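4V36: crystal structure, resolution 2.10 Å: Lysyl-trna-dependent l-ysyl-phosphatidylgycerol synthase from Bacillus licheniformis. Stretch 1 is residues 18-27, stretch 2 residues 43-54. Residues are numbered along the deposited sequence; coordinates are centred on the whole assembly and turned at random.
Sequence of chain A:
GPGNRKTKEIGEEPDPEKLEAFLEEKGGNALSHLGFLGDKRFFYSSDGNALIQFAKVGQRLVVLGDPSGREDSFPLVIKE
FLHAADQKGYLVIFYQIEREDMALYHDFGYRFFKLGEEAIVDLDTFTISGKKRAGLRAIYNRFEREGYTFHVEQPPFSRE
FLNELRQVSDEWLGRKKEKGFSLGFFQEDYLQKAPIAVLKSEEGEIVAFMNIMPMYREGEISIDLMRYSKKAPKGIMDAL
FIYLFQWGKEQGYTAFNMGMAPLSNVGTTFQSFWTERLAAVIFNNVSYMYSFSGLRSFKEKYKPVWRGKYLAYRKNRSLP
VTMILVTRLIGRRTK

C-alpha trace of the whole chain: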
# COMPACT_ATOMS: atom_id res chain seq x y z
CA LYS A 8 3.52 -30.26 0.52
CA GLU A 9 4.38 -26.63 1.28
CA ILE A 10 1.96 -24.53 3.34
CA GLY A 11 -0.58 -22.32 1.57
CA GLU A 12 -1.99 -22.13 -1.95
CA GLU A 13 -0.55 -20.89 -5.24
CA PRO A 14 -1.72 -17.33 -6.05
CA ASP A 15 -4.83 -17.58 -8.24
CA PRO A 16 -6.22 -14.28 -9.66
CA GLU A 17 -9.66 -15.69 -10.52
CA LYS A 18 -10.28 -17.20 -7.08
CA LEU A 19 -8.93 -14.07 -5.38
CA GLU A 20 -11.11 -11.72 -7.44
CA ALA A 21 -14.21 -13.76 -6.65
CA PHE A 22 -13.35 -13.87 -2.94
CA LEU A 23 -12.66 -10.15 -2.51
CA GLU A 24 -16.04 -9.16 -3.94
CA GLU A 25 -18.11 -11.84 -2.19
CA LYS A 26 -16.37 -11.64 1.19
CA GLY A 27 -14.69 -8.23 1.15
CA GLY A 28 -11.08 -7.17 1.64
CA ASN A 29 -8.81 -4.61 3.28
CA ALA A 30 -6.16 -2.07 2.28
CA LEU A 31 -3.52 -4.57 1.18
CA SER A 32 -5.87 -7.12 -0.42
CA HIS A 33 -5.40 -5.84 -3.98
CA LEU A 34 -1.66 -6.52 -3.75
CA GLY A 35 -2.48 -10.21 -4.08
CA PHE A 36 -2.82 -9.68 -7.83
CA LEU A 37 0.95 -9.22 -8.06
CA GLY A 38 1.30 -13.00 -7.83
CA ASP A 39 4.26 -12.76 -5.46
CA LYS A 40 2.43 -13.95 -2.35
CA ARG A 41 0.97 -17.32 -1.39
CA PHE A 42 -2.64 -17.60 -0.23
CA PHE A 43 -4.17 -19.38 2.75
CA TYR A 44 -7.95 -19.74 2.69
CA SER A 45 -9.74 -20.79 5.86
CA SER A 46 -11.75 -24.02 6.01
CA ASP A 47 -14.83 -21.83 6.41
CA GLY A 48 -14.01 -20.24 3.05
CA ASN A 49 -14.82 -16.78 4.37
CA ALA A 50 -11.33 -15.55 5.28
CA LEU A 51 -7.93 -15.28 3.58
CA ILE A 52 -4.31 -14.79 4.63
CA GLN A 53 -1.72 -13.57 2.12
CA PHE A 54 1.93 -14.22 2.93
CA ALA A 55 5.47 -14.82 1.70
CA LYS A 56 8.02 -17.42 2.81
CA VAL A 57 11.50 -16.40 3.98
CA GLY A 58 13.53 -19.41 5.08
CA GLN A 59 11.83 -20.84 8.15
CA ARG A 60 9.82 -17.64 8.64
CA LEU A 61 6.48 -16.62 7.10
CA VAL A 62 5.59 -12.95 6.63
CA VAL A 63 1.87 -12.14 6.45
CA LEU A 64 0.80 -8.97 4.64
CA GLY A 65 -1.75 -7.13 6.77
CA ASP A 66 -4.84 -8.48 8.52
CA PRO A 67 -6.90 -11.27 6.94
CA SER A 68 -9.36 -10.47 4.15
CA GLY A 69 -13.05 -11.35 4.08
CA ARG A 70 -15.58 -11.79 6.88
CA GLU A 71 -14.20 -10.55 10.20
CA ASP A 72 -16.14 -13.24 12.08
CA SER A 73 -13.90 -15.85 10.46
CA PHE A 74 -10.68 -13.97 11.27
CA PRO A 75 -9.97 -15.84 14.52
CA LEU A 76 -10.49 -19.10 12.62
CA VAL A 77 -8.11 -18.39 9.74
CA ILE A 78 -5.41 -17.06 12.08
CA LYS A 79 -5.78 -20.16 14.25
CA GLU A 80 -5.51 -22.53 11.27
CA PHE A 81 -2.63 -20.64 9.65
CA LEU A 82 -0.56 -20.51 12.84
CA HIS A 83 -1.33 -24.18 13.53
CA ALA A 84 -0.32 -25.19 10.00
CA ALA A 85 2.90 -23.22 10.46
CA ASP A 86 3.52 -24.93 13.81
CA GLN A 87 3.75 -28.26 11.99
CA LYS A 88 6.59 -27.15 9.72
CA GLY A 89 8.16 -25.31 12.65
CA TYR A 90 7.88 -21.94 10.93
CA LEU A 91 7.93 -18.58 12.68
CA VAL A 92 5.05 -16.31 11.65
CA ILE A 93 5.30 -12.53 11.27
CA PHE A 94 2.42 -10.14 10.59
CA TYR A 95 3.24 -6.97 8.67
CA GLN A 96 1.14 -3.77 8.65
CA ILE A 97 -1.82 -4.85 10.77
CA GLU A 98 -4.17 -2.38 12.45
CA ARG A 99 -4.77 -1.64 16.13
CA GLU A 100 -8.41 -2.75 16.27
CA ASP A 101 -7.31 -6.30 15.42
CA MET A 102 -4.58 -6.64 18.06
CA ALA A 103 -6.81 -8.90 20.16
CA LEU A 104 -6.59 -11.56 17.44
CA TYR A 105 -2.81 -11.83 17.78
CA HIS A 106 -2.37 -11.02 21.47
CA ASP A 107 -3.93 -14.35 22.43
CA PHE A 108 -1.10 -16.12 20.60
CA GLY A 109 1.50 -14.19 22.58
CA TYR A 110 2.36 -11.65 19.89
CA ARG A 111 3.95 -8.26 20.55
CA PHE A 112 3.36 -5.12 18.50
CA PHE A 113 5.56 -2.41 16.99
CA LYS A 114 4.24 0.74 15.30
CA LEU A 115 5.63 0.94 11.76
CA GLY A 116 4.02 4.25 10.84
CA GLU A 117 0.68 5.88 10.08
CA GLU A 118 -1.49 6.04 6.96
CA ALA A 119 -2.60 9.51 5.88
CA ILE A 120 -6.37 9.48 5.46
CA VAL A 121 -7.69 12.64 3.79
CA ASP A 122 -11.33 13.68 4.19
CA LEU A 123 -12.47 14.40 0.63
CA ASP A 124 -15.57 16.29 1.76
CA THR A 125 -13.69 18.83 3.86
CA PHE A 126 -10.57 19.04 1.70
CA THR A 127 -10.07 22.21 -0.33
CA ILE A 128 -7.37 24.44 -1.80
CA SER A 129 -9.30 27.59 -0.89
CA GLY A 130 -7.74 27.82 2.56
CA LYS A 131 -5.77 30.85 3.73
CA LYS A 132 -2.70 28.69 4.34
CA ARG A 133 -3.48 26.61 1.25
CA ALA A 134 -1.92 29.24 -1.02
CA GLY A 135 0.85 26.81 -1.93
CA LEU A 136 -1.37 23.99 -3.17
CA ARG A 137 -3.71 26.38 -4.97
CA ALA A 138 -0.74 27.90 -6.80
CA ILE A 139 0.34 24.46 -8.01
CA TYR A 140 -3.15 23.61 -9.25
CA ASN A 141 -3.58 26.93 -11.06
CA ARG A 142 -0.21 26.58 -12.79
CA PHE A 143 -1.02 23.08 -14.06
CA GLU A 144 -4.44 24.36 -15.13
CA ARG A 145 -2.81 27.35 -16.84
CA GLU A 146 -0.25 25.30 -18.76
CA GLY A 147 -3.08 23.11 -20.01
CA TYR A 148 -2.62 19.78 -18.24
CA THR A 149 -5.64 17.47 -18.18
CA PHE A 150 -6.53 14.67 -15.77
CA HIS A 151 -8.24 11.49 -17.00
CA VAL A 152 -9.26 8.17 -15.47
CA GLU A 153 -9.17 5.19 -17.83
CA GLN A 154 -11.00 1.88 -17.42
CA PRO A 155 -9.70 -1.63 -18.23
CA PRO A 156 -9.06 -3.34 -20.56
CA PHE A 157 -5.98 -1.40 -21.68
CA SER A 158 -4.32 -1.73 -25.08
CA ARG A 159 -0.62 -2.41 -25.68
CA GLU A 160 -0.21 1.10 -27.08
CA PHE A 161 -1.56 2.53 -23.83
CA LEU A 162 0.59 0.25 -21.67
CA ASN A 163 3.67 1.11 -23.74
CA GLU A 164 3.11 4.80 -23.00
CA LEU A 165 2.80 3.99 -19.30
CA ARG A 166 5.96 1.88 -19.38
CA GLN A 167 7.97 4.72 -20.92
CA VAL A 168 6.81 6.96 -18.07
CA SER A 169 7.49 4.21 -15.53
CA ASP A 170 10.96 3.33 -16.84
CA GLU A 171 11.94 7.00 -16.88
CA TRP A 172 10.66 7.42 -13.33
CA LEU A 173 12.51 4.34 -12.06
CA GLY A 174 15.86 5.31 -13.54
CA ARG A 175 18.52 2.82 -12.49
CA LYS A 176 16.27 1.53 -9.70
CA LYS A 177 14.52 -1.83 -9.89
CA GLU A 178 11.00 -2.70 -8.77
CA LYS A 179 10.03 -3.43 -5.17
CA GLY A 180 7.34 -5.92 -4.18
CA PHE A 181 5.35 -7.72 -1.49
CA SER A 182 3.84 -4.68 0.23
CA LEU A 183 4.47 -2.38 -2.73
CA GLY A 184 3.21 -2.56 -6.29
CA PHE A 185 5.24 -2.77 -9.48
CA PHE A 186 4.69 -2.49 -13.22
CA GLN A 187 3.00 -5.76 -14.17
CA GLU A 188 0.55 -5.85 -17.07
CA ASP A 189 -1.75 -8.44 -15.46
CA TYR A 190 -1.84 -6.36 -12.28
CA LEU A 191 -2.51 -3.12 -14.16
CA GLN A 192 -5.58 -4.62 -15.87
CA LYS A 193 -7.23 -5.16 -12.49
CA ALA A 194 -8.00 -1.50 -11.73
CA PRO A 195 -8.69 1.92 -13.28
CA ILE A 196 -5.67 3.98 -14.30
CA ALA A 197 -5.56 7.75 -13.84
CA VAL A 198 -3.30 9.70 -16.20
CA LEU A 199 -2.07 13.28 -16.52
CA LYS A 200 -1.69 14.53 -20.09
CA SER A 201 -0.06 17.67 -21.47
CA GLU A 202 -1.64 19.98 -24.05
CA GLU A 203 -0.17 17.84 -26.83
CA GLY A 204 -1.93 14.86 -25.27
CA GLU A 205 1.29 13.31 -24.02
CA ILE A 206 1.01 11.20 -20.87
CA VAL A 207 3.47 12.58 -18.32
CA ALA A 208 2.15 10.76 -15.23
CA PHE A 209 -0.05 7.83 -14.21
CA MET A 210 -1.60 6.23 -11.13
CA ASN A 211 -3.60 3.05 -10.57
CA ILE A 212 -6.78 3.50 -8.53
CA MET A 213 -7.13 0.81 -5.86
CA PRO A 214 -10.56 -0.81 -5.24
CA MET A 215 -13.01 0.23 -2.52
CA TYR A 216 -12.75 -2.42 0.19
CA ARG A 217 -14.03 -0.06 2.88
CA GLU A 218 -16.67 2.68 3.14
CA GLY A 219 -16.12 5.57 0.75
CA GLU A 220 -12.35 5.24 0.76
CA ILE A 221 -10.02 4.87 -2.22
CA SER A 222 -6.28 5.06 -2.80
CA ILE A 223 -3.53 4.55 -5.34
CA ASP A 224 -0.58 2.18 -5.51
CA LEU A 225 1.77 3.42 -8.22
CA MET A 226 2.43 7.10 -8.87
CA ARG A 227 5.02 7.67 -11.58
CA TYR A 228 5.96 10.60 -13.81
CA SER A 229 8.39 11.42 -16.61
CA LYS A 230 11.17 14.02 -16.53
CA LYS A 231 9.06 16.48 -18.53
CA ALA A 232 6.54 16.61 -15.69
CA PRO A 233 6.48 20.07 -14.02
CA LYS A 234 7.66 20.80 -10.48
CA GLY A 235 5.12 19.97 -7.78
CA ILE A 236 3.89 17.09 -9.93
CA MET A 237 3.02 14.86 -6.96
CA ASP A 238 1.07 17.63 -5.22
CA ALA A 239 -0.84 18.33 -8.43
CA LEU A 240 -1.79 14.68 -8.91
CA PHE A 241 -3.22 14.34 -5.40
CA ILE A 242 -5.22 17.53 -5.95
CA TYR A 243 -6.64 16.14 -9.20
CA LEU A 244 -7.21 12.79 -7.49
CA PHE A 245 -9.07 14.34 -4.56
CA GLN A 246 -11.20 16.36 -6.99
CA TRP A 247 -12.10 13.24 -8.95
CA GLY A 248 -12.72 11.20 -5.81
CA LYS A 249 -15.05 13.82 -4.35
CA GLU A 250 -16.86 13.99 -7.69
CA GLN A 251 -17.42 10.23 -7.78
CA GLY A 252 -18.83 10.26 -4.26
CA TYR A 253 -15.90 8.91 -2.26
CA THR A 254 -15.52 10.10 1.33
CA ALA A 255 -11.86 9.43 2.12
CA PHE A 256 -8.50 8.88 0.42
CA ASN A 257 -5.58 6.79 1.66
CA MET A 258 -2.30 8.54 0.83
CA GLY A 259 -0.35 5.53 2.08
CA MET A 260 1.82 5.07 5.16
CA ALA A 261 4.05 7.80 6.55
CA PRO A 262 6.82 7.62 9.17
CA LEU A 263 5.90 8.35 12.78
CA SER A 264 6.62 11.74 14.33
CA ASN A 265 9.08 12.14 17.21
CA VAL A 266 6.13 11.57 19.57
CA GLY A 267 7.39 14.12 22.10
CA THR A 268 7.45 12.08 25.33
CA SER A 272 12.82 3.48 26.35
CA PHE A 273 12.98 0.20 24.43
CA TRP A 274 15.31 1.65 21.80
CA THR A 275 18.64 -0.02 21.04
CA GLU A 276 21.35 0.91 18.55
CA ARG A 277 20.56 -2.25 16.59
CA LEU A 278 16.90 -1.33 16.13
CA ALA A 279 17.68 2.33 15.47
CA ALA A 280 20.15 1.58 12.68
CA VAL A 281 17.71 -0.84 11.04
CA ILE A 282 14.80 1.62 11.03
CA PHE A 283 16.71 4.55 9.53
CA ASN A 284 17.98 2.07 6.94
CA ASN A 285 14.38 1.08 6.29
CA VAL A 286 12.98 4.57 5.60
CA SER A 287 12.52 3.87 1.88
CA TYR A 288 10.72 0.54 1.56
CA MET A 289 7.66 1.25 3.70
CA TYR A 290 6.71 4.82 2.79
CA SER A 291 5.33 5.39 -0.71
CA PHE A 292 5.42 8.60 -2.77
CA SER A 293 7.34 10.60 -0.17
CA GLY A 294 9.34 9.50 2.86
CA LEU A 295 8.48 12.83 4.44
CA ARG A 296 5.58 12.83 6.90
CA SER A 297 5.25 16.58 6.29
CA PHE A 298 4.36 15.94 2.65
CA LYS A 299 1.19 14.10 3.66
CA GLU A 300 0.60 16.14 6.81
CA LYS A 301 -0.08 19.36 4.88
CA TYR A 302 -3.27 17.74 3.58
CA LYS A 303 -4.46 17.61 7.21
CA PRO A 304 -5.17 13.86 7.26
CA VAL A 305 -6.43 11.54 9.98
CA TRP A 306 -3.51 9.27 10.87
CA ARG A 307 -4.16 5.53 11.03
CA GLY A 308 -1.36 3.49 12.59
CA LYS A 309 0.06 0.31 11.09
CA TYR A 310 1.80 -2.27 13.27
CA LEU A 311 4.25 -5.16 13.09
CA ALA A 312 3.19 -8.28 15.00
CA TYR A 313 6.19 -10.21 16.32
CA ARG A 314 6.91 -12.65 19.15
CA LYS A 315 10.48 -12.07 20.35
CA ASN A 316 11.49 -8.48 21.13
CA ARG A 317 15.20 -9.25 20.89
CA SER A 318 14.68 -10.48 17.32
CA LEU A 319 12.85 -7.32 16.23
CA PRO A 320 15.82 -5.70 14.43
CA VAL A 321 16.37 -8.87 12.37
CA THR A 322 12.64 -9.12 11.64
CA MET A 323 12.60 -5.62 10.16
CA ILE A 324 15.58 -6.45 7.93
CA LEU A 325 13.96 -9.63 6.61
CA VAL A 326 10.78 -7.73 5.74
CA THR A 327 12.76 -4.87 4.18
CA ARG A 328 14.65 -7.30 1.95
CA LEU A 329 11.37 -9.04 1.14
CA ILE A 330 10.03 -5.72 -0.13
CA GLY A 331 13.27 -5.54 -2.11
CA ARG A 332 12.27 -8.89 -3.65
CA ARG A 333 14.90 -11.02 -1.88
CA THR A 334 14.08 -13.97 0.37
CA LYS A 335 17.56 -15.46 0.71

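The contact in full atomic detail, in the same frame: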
# COMPACT_ATOMS: atom_id res chain seq x y z
N LYS A 18 -9.73 -16.85 -8.39
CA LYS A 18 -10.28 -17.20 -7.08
C LYS A 18 -10.20 -16.01 -6.13
O LYS A 18 -11.12 -15.78 -5.34
CB LYS A 18 -9.53 -18.39 -6.49
CG LYS A 18 -10.12 -18.92 -5.19
CD LYS A 18 -9.36 -20.13 -4.69
CE LYS A 18 -9.96 -20.66 -3.39
NZ LYS A 18 -9.23 -21.85 -2.88
N LEU A 19 -9.12 -15.25 -6.23
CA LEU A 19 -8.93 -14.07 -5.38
C LEU A 19 -9.94 -12.98 -5.70
O LEU A 19 -10.52 -12.37 -4.80
CB LEU A 19 -7.51 -13.52 -5.54
CG LEU A 19 -7.21 -12.23 -4.78
CD1 LEU A 19 -7.40 -12.43 -3.29
CD2 LEU A 19 -5.81 -11.73 -5.08
N GLU A 20 -10.16 -12.74 -6.99
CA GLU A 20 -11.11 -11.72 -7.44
C GLU A 20 -12.52 -12.04 -6.97
O GLU A 20 -13.25 -11.16 -6.53
CB GLU A 20 -11.08 -11.59 -8.96
CG GLU A 20 -12.06 -10.56 -9.51
CD GLU A 20 -11.82 -9.17 -8.95
OE1 GLU A 20 -10.67 -8.70 -9.00
OE2 GLU A 20 -12.78 -8.56 -8.44
N ALA A 21 -12.90 -13.31 -7.08
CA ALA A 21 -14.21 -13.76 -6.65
C ALA A 21 -14.37 -13.59 -5.14
O ALA A 21 -15.41 -13.14 -4.67
CB ALA A 21 -14.44 -15.21 -7.05
N PHE A 22 -13.33 -13.94 -4.40
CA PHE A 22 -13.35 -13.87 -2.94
C PHE A 22 -13.50 -12.44 -2.44
O PHE A 22 -14.31 -12.17 -1.55
CB PHE A 22 -12.08 -14.50 -2.36
CG PHE A 22 -11.97 -14.39 -0.86
CD1 PHE A 22 -12.57 -15.33 -0.04
CD2 PHE A 22 -11.28 -13.34 -0.28
CE1 PHE A 22 -12.48 -15.24 1.33
CE2 PHE A 22 -11.18 -13.24 1.10
CZ PHE A 22 -11.78 -14.19 1.90
N LEU A 23 -12.71 -11.53 -3.00
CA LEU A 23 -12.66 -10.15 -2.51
C LEU A 23 -13.96 -9.38 -2.73
O LEU A 23 -14.21 -8.39 -2.05
CB LEU A 23 -11.50 -9.41 -3.18
CG LEU A 23 -10.10 -9.84 -2.75
CD1 LEU A 23 -9.03 -9.05 -3.48
CD2 LEU A 23 -9.94 -9.70 -1.24
N GLU A 24 -14.78 -9.84 -3.66
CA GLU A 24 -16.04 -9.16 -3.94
C GLU A 24 -17.22 -9.84 -3.24
O GLU A 24 -18.27 -9.23 -3.05
CB GLU A 24 -16.29 -9.09 -5.45
CG GLU A 24 -16.43 -10.44 -6.14
CD GLU A 24 -16.65 -10.31 -7.63
OE1 GLU A 24 -16.53 -9.18 -8.15
OE2 GLU A 24 -16.94 -11.33 -8.28
N GLU A 25 -17.04 -11.10 -2.86
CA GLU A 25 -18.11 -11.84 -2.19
C GLU A 25 -17.90 -11.91 -0.68
O GLU A 25 -18.81 -12.26 0.06
CB GLU A 25 -18.22 -13.26 -2.76
CG GLU A 25 -17.12 -14.21 -2.30
CD GLU A 25 -17.23 -15.58 -2.94
OE1 GLU A 25 -18.30 -15.89 -3.51
OE2 GLU A 25 -16.25 -16.35 -2.86
N LYS A 26 -16.69 -11.58 -0.23
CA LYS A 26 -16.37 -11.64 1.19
C LYS A 26 -15.81 -10.31 1.70
O LYS A 26 -15.84 -10.03 2.90
CB LYS A 26 -15.38 -12.77 1.48
CG LYS A 26 -15.88 -14.15 1.10
CD LYS A 26 -17.14 -14.53 1.87
CE LYS A 26 -17.63 -15.91 1.49
NZ LYS A 26 -18.86 -16.29 2.24
N GLY A 27 -15.28 -9.51 0.79
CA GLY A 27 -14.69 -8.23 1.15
C GLY A 27 -13.19 -8.34 1.35
O GLY A 27 -12.65 -9.44 1.44
N PHE A 43 -3.67 -18.39 1.81
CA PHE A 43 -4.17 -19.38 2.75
C PHE A 43 -5.63 -19.12 3.08
O PHE A 43 -5.95 -18.25 3.88
CB PHE A 43 -3.33 -19.38 4.04
CG PHE A 43 -3.71 -20.47 5.01
CD1 PHE A 43 -3.12 -21.72 4.93
CD2 PHE A 43 -4.66 -20.24 6.00
CE1 PHE A 43 -3.47 -22.72 5.82
CE2 PHE A 43 -5.00 -21.24 6.89
CZ PHE A 43 -4.41 -22.48 6.80
N TYR A 44 -6.52 -19.87 2.43
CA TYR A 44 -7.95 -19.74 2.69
C TYR A 44 -8.36 -20.59 3.88
O TYR A 44 -7.87 -21.71 4.05
CB TYR A 44 -8.76 -20.14 1.45
CG TYR A 44 -8.62 -19.18 0.29
CD1 TYR A 44 -9.47 -18.09 0.16
CD2 TYR A 44 -7.64 -19.36 -0.67
CE1 TYR A 44 -9.35 -17.21 -0.90
CE2 TYR A 44 -7.50 -18.49 -1.74
CZ TYR A 44 -8.36 -17.41 -1.84
OH TYR A 44 -8.24 -16.54 -2.90
N SER A 45 -9.25 -20.06 4.71
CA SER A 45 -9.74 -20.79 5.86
C SER A 45 -10.67 -21.92 5.42
O SER A 45 -11.20 -21.89 4.31
CB SER A 45 -10.47 -19.85 6.82
OG SER A 45 -11.55 -19.20 6.18
N SER A 46 -10.86 -22.90 6.30
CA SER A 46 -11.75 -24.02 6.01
C SER A 46 -13.19 -23.54 5.85
O SER A 46 -13.98 -24.15 5.13
CB SER A 46 -11.66 -25.07 7.11
OG SER A 46 -11.98 -24.51 8.37
N ASP A 47 -13.51 -22.44 6.52
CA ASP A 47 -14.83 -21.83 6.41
C ASP A 47 -15.04 -21.24 5.01
O ASP A 47 -16.16 -21.19 4.51
CB ASP A 47 -15.00 -20.74 7.47
CG ASP A 47 -16.38 -20.12 7.46
OD1 ASP A 47 -17.34 -20.83 7.10
OD2 ASP A 47 -16.50 -18.93 7.82
N GLY A 48 -13.95 -20.81 4.39
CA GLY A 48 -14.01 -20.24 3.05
C GLY A 48 -14.45 -18.79 3.05
O GLY A 48 -14.84 -18.25 2.02
N ASN A 49 -14.39 -18.16 4.22
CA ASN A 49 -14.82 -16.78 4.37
C ASN A 49 -13.66 -15.82 4.65
O ASN A 49 -13.84 -14.60 4.61
CB ASN A 49 -15.86 -16.66 5.49
CG ASN A 49 -17.13 -17.43 5.18
OD1 ASN A 49 -17.15 -18.32 4.33
ND2 ASN A 49 -18.21 -17.08 5.88
N ALA A 50 -12.48 -16.37 4.93
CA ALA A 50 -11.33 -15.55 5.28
C ALA A 50 -10.08 -15.97 4.51
O ALA A 50 -9.96 -17.11 4.06
CB ALA A 50 -11.07 -15.62 6.77
N LEU A 51 -9.13 -15.04 4.36
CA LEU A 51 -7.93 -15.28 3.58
C LEU A 51 -6.69 -14.60 4.15
O LEU A 51 -6.73 -13.43 4.53
CB LEU A 51 -8.15 -14.82 2.13
CG LEU A 51 -6.92 -14.80 1.23
CD1 LEU A 51 -6.39 -16.21 1.01
CD2 LEU A 51 -7.24 -14.14 -0.10
N ILE A 52 -5.59 -15.34 4.20
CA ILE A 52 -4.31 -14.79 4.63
C ILE A 52 -3.29 -14.83 3.49
O ILE A 52 -3.00 -15.90 2.94
CB ILE A 52 -3.74 -15.55 5.84
CG1 ILE A 52 -4.48 -15.14 7.12
CG2 ILE A 52 -2.25 -15.28 6.00
CD1 ILE A 52 -3.91 -15.75 8.38
N GLN A 53 -2.77 -13.67 3.13
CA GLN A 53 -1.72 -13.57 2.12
C GLN A 53 -0.36 -13.46 2.80
O GLN A 53 -0.21 -12.72 3.77
CB GLN A 53 -1.96 -12.38 1.20
CG GLN A 53 -3.35 -12.33 0.60
CD GLN A 53 -3.55 -11.15 -0.32
OE1 GLN A 53 -2.59 -10.56 -0.82
NE2 GLN A 53 -4.81 -10.79 -0.56
N PHE A 54 0.63 -14.19 2.28
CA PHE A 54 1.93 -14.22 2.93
C PHE A 54 3.06 -14.57 1.97
O PHE A 54 2.83 -14.95 0.82
CB PHE A 54 1.92 -15.23 4.08
CG PHE A 54 1.74 -16.66 3.64
CD1 PHE A 54 0.48 -17.16 3.36
CD2 PHE A 54 2.83 -17.50 3.50
CE1 PHE A 54 0.31 -18.47 2.96
CE2 PHE A 54 2.67 -18.81 3.09
CZ PHE A 54 1.40 -19.29 2.82

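How does the first strand of stretch 2 engage the helix? It does so through Tyr 44, whose CA-to-CB bond points toward the helix and whose side chain reaches three of its residues. Lys 18, fully extended with all four chi angles t, lays its aliphatic end over one face of that ring: Lys 18 CE sits 3.7 Å from Tyr 44 CE2 and 3.8 Å from the ring centroid, 17° off the normal, a CH-pi contact. The charged Lys 18 NZ lies 4.2 Å from the centroid of the Tyr 44 ring, but 31° off the normal, so the cation-pi interaction is off-centre and the methylene before it is the better placed group. At its far end the tyrosine meets the helix backbone, with Tyr 44 OH 3.6 Å from Leu 19 CA. The edge of the same ring is turned toward the face of Phe 22. The centroids of these two rings are 5.4 Å apart and their planes stand at 78°, an edge-to-face pair whose closest atoms are Phe 22 CD1 and Tyr 44 CE1 at 3.8 Å.

What holds the turn between the two strands in shape? Ser 45, which does not touch the helix, accepts at its side chain a hydrogen bond from Ala 50, with Ala 50 N 3.2 Å from Ser 45 OG, and a weak one from Gly 48, with Gly 48 N 3.4 Å from the same Ser 45 OG. Between backbones, Gly 48 N donates to Ser 45 O at 3.0 Å and Ser 45 N to Ala 50 O at 3.1 Å. Gly 48 has a phi of 80°, a positive value that glycine adopts readily.

How does this turn meet the end of the helix? Largely through its backbone. Gly 48 O lies at the edge of the Phe 22 ring, 3.9 Å from Phe 22 CE1, and 3.7 Å from Lys 26 CE. Lys 26, the first residue to leave helical geometry, directs its CA-to-CB bond toward the turn, and Lys 26 CA is 6.2 Å from Asn 49 CA. Although the CA-to-CB bond of Asn 49 points away from the helix, its carbonyl approaches the aromatic ring, Asn 49 O being 3.4 Å from Phe 22 CZ.

What does the second strand add? Chiefly the apolar packing of Leu 51, with Ala 50 and Gln 53 beside it. Ala 50 points its CB away and contributes main chain, with Ala 50 C 3.6 Å from Phe 22 CZ. Leu 51 points toward the helix and packs against two of its side chains: Leu 51 CB is 3.6 Å from Phe 22 CE2, and Leu 51 CD2 is 3.6 Å from Leu 19 CD1. Ile 52, next in the alternation, is out of reach, whereas Gln 53 again points toward the helix and brings Gln 53 NE2 to 4.1 Å from Leu 19 CD1. That amide nitrogen is hydrogen-bonded elsewhere in the structure, so it can border a leucine methyl without being left unsatisfied.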